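Glutamine--tRNA ligase (Saccharomyces cerevisiae, PDB 3TL4) charges tRNA(Gln) with glutamine at the expense of ATP, the chain here being its appended N-terminal tRNA-binding domain. Local coordinates at residues A[4-16]-A[25-39]. Numbering follows the deposited sequence.
Sequences VEELTQLFSQVGF and VKNKKVSDSLYKLIK
The Phe-11 ring lies between Leu-34 CD2, which makes a CH-pi contact over one face (4.0 Å to the ring centroid), and Leu-7 O, one turn earlier in the same helix, on the opposite face, each displaced toward the rim. At the edge, in the ring plane, stand Ser-31 O, 3.6 Å from Phe-11 CZ, and Tyr-35 N. The CB bond of Phe-11 does not itself aim at helix 28-39; setting CG anti to the carbonyl carbon (chi1 -64°) carries the ring across, as a knob among Ser-31, Leu-34, Tyr-35 and Ile-38. Were Phe-11 cut back to an alanine, Leu-34 CD2 would probably lose the aromatic face it rests on, and the hole among those four residues would be left poorly filled. Tyr-35 returns the packing as a knob among Glu-6, Leu-7, Leu-10 and Phe-11, with Glu-6 O at its ring edge. The Leu-10 side chain crosses that of Tyr-35 nearly at right angles, CD2 coming close to Tyr-35 CD2 (3.3 Å). Ile-38 uses two branches: CG2 packs against Leu-10 CD1 (3.9 Å) and CD1 meets Val-14 CG2 tip to tip. After Phe-11 in sequence, a Schellman motif with Gly-15 at C-prime closes the helix, and Phe-16 CE2 reaches Leu-34 CD2 (4.2 Å). Val-21 and Ile-24 of helix 18-24 also touch Phe-11. This is reciprocal knobs-into-holes packing at a 53° crossing, joining helix 4-13 to helix 28-39 in the all-helical tRNA-binding domain.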
loop_
_atom_site.group_PDB
_atom_site.type_symbol
_atom_site.label_atom_id
_atom_site.label_comp_id
_atom_site.label_asym_id
_atom_site.label_seq_id
_atom_site.Cartn_x
_atom_site.Cartn_y
_atom_site.Cartn_z
ATOM N N VAL A 4 16.032 -24.414 -9.306
ATOM C CA VAL A 4 14.579 -24.277 -9.377
ATOM C C VAL A 4 13.887 -25.192 -8.380
ATOM O O VAL A 4 12.826 -24.868 -7.859
ATOM C CB VAL A 4 14.017 -24.576 -10.790
ATOM C CG1 VAL A 4 14.911 -23.981 -11.861
ATOM C CG2 VAL A 4 13.845 -26.077 -11.000
ATOM N N GLU A 5 14.491 -26.340 -8.117
ATOM C CA GLU A 5 13.885 -27.294 -7.210
ATOM C C GLU A 5 13.912 -26.764 -5.783
ATOM O O GLU A 5 12.943 -26.913 -5.051
ATOM C CB GLU A 5 14.581 -28.651 -7.305
ATOM C CG GLU A 5 14.660 -29.202 -8.723
ATOM C CD GLU A 5 15.888 -28.707 -9.476
ATOM O OE1 GLU A 5 16.998 -28.774 -8.906
ATOM O OE2 GLU A 5 15.747 -28.258 -10.636
ATOM N N GLU A 6 15.018 -26.137 -5.391
ATOM C CA GLU A 6 15.144 -25.606 -4.032
ATOM C C GLU A 6 14.209 -24.421 -3.858
ATOM O O GLU A 6 13.471 -24.338 -2.873
ATOM C CB GLU A 6 16.587 -25.185 -3.719
ATOM C CG GLU A 6 17.632 -26.277 -3.926
ATOM C CD GLU A 6 19.005 -25.886 -3.403
ATOM O OE1 GLU A 6 19.392 -24.714 -3.558
ATOM O OE2 GLU A 6 19.692 -26.749 -2.823
ATOM N N LEU A 7 14.249 -23.506 -4.824
ATOM C CA LEU A 7 13.359 -22.351 -4.834
ATOM C C LEU A 7 11.905 -22.793 -4.721
ATOM O O LEU A 7 11.144 -22.249 -3.928
ATOM C CB LEU A 7 13.550 -21.558 -6.123
ATOM C CG LEU A 7 14.948 -20.998 -6.372
ATOM C CD1 LEU A 7 15.161 -20.739 -7.858
ATOM C CD2 LEU A 7 15.172 -19.737 -5.570
ATOM N N THR A 8 11.531 -23.783 -5.523
ATOM C CA THR A 8 10.173 -24.315 -5.516
ATOM C C THR A 8 9.790 -24.826 -4.135
ATOM O O THR A 8 8.689 -24.561 -3.643
ATOM C CB THR A 8 10.015 -25.480 -6.515
ATOM O OG1 THR A 8 10.081 -24.980 -7.853
ATOM C CG2 THR A 8 8.675 -26.166 -6.320
ATOM N N GLN A 9 10.699 -25.578 -3.522
ATOM C CA GLN A 9 10.432 -26.201 -2.232
ATOM C C GLN A 9 10.132 -25.155 -1.150
ATOM O O GLN A 9 9.132 -25.257 -0.443
ATOM C CB GLN A 9 11.606 -27.090 -1.823
ATOM C CG GLN A 9 11.202 -28.396 -1.146
ATOM C CD GLN A 9 12.375 -29.354 -0.974
ATOM O OE1 GLN A 9 13.006 -29.400 0.085
ATOM N NE2 GLN A 9 12.671 -30.125 -2.021
ATOM N N LEU A 10 10.986 -24.142 -1.037
ATOM C CA LEU A 10 10.826 -23.115 -0.003
ATOM C C LEU A 10 9.520 -22.339 -0.148
ATOM O O LEU A 10 8.806 -22.127 0.827
ATOM C CB LEU A 10 12.004 -22.144 -0.030
ATOM C CG LEU A 10 11.915 -20.942 0.911
ATOM C CD1 LEU A 10 11.849 -21.400 2.362
ATOM C CD2 LEU A 10 13.096 -20.000 0.692
ATOM N N PHE A 11 9.219 -21.926 -1.373
ATOM C CA PHE A 11 8.062 -21.081 -1.660
ATOM C C PHE A 11 6.743 -21.759 -1.344
ATOM O O PHE A 11 5.828 -21.132 -0.808
ATOM C CB PHE A 11 8.066 -20.647 -3.128
ATOM C CG PHE A 11 9.236 -19.779 -3.499
ATOM C CD1 PHE A 11 10.043 -19.220 -2.520
ATOM C CD2 PHE A 11 9.528 -19.517 -4.824
ATOM C CE1 PHE A 11 11.123 -18.411 -2.862
ATOM C CE2 PHE A 11 10.607 -18.713 -5.170
ATOM C CZ PHE A 11 11.402 -18.160 -4.188
ATOM N N SER A 12 6.633 -23.035 -1.689
ATOM C CA SER A 12 5.402 -23.757 -1.414
ATOM C C SER A 12 5.325 -24.129 0.061
ATOM O O SER A 12 4.237 -24.322 0.598
ATOM C CB SER A 12 5.284 -24.994 -2.294
ATOM O OG SER A 12 6.371 -25.865 -2.058
ATOM N N GLN A 13 6.480 -24.216 0.714
ATOM C CA GLN A 13 6.525 -24.479 2.151
ATOM C C GLN A 13 6.047 -23.291 2.973
ATOM O O GLN A 13 5.444 -23.471 4.032
ATOM C CB GLN A 13 7.923 -24.899 2.589
ATOM C CG GLN A 13 8.238 -26.338 2.234
ATOM C CD GLN A 13 9.721 -26.632 2.227
ATOM O OE1 GLN A 13 10.548 -25.731 2.403
ATOM N NE2 GLN A 13 10.071 -27.898 2.020
ATOM N N VAL A 14 6.317 -22.080 2.492
ATOM C CA VAL A 14 5.797 -20.886 3.152
ATOM C C VAL A 14 4.335 -20.644 2.738
ATOM O O VAL A 14 3.655 -19.757 3.260
ATOM C CB VAL A 14 6.708 -19.648 2.941
ATOM C CG1 VAL A 14 8.174 -20.032 3.167
ATOM C CG2 VAL A 14 6.528 -19.051 1.575
ATOM N N GLY A 15 3.847 -21.462 1.810
ATOM C CA GLY A 15 2.426 -21.495 1.523
ATOM C C GLY A 15 1.977 -20.824 0.244
ATOM O O GLY A 15 0.782 -20.623 0.045
ATOM N N PHE A 16 2.918 -20.471 -0.623
ATOM C CA PHE A 16 2.546 -19.986 -1.946
ATOM C C PHE A 16 1.868 -21.133 -2.663
ATOM O O PHE A 16 2.319 -22.277 -2.577
ATOM C CB PHE A 16 3.765 -19.500 -2.750
ATOM C CG PHE A 16 4.245 -18.137 -2.360
ATOM C CD1 PHE A 16 3.512 -17.009 -2.693
ATOM C CD2 PHE A 16 5.433 -17.976 -1.667
ATOM C CE1 PHE A 16 3.950 -15.741 -2.331
ATOM C CE2 PHE A 16 5.868 -16.721 -1.297
ATOM C CZ PHE A 16 5.130 -15.600 -1.628
ATOM N N VAL A 25 8.950 -18.496 -10.362
ATOM C CA VAL A 25 10.239 -19.040 -10.797
ATOM C C VAL A 25 10.511 -18.767 -12.280
ATOM O O VAL A 25 11.624 -18.981 -12.765
ATOM C CB VAL A 25 10.370 -20.563 -10.518
ATOM C CG1 VAL A 25 10.507 -20.833 -9.030
ATOM C CG2 VAL A 25 9.183 -21.324 -11.093
ATOM N N LYS A 26 9.487 -18.308 -12.995
ATOM C CA LYS A 26 9.666 -17.826 -14.357
ATOM C C LYS A 26 10.682 -16.681 -14.341
ATOM O O LYS A 26 11.481 -16.528 -15.267
ATOM C CB LYS A 26 8.330 -17.330 -14.927
ATOM C CG LYS A 26 7.689 -18.225 -15.998
ATOM C CD LYS A 26 7.447 -19.636 -15.500
ATOM C CE LYS A 26 6.641 -20.435 -16.505
ATOM N NZ LYS A 26 6.517 -21.861 -16.096
ATOM N N ASN A 27 10.644 -15.888 -13.269
ATOM C CA ASN A 27 11.509 -14.718 -13.106
ATOM C C ASN A 27 12.626 -14.971 -12.096
ATOM O O ASN A 27 12.435 -14.822 -10.881
ATOM C CB ASN A 27 10.672 -13.535 -12.644
ATOM C CG ASN A 27 11.478 -12.261 -12.530
ATOM O OD1 ASN A 27 12.667 -12.279 -12.199
ATOM N ND2 ASN A 27 10.830 -11.137 -12.809
ATOM N N LYS A 28 13.796 -15.345 -12.594
ATOM C CA LYS A 28 14.847 -15.831 -11.715
ATOM C C LYS A 28 15.486 -14.776 -10.810
ATOM O O LYS A 28 15.967 -15.109 -9.733
ATOM C CB LYS A 28 15.902 -16.596 -12.513
ATOM C CG LYS A 28 15.376 -17.909 -13.070
ATOM C CD LYS A 28 16.439 -18.662 -13.858
ATOM C CE LYS A 28 15.848 -19.885 -14.556
ATOM N NZ LYS A 28 15.272 -20.873 -13.596
ATOM N N LYS A 29 15.508 -13.519 -11.239
ATOM C CA LYS A 29 16.055 -12.453 -10.398
ATOM C C LYS A 29 15.160 -12.229 -9.171
ATOM O O LYS A 29 15.625 -12.233 -8.032
ATOM C CB LYS A 29 16.218 -11.150 -11.189
ATOM C CG LYS A 29 17.287 -11.181 -12.266
ATOM C CD LYS A 29 17.664 -9.762 -12.709
ATOM C CE LYS A 29 17.518 -9.559 -14.222
ATOM N NZ LYS A 29 16.095 -9.416 -14.645
ATOM N N VAL A 30 13.870 -12.048 -9.420
ATOM C CA VAL A 30 12.892 -11.879 -8.362
ATOM C C VAL A 30 12.845 -13.090 -7.419
ATOM O O VAL A 30 12.700 -12.930 -6.200
ATOM C CB VAL A 30 11.509 -11.595 -8.964
ATOM C CG1 VAL A 30 10.444 -11.564 -7.886
ATOM C CG2 VAL A 30 11.546 -10.274 -9.746
ATOM N N SER A 31 12.979 -14.290 -7.985
ATOM C CA SER A 31 13.033 -15.527 -7.209
ATOM C C SER A 31 14.232 -15.578 -6.277
ATOM O O SER A 31 14.109 -16.021 -5.136
ATOM C CB SER A 31 13.073 -16.751 -8.128
ATOM O OG SER A 31 11.774 -17.113 -8.555
ATOM N N ASP A 32 15.393 -15.146 -6.768
ATOM C CA ASP A 32 16.603 -15.080 -5.945
ATOM C C ASP A 32 16.411 -14.172 -4.741
ATOM O O ASP A 32 16.833 -14.506 -3.637
ATOM C CB ASP A 32 17.801 -14.578 -6.756
ATOM C CG ASP A 32 18.367 -15.637 -7.669
ATOM O OD1 ASP A 32 18.307 -16.829 -7.296
ATOM O OD2 ASP A 32 18.869 -15.278 -8.758
ATOM N N SER A 33 15.805 -13.005 -4.965
ATOM C CA SER A 33 15.560 -12.059 -3.877
ATOM C C SER A 33 14.515 -12.624 -2.925
ATOM O O SER A 33 14.670 -12.539 -1.706
ATOM C CB SER A 33 15.110 -10.689 -4.393
ATOM O OG SER A 33 15.963 -10.204 -5.410
ATOM N N LEU A 34 13.453 -13.203 -3.480
ATOM C CA LEU A 34 12.397 -13.754 -2.643
ATOM C C LEU A 34 12.974 -14.796 -1.696
ATOM O O LEU A 34 12.738 -14.741 -0.495
ATOM C CB LEU A 34 11.263 -14.335 -3.485
ATOM C CG LEU A 34 10.044 -14.814 -2.694
ATOM C CD1 LEU A 34 9.574 -13.733 -1.748
ATOM C CD2 LEU A 34 8.934 -15.192 -3.648
ATOM N N TYR A 35 13.754 -15.725 -2.242
ATOM C CA TYR A 35 14.447 -16.743 -1.452
ATOM C C TYR A 35 15.269 -16.125 -0.316
ATOM O O TYR A 35 15.113 -16.500 0.855
ATOM C CB TYR A 35 15.355 -17.587 -2.359
ATOM C CG TYR A 35 15.961 -18.807 -1.692
ATOM C CD1 TYR A 35 17.195 -18.742 -1.058
ATOM C CD2 TYR A 35 15.298 -20.030 -1.710
ATOM C CE1 TYR A 35 17.744 -19.859 -0.445
ATOM C CE2 TYR A 35 15.836 -21.147 -1.103
ATOM C CZ TYR A 35 17.060 -21.060 -0.471
ATOM O OH TYR A 35 17.592 -22.180 0.132
ATOM N N LYS A 36 16.143 -15.180 -0.654
ATOM C CA LYS A 36 17.009 -14.588 0.366
ATOM C C LYS A 36 16.211 -13.802 1.405
ATOM O O LYS A 36 16.538 -13.834 2.588
ATOM C CB LYS A 36 18.113 -13.718 -0.247
ATOM C CG LYS A 36 17.878 -12.206 -0.129
ATOM C CD LYS A 36 19.049 -11.370 -0.681
ATOM C CE LYS A 36 18.683 -9.876 -0.847
ATOM N NZ LYS A 36 18.809 -9.073 0.408
ATOM N N LEU A 37 15.172 -13.097 0.965
ATOM C CA LEU A 37 14.307 -12.362 1.883
ATOM C C LEU A 37 13.579 -13.306 2.850
ATOM O O LEU A 37 13.597 -13.094 4.064
ATOM C CB LEU A 37 13.307 -11.482 1.121
ATOM C CG LEU A 37 13.900 -10.354 0.263
ATOM C CD1 LEU A 37 12.858 -9.749 -0.679
ATOM C CD2 LEU A 37 14.577 -9.268 1.108
ATOM N N ILE A 38 12.943 -14.346 2.318
ATOM C CA ILE A 38 12.324 -15.365 3.167
ATOM C C ILE A 38 13.306 -16.016 4.175
ATOM O O ILE A 38 12.926 -16.353 5.294
ATOM C CB ILE A 38 11.652 -16.464 2.330
ATOM C CG1 ILE A 38 10.420 -15.908 1.615
ATOM C CG2 ILE A 38 11.259 -17.642 3.208
ATOM C CD1 ILE A 38 9.714 -16.911 0.744
ATOM N N LYS A 39 14.560 -16.195 3.778
ATOM C CA LYS A 39 15.536 -16.875 4.635
ATOM C C LYS A 39 16.052 -16.017 5.796
ATOM O O LYS A 39 16.649 -16.543 6.728
ATOM C CB LYS A 39 16.718 -17.400 3.811
ATOM C CG LYS A 39 16.408 -18.615 2.956
ATOM C CD LYS A 39 16.197 -19.859 3.806
ATOM C CE LYS A 39 16.301 -21.121 2.944
ATOM N NZ LYS A 39 16.130 -22.392 3.705
#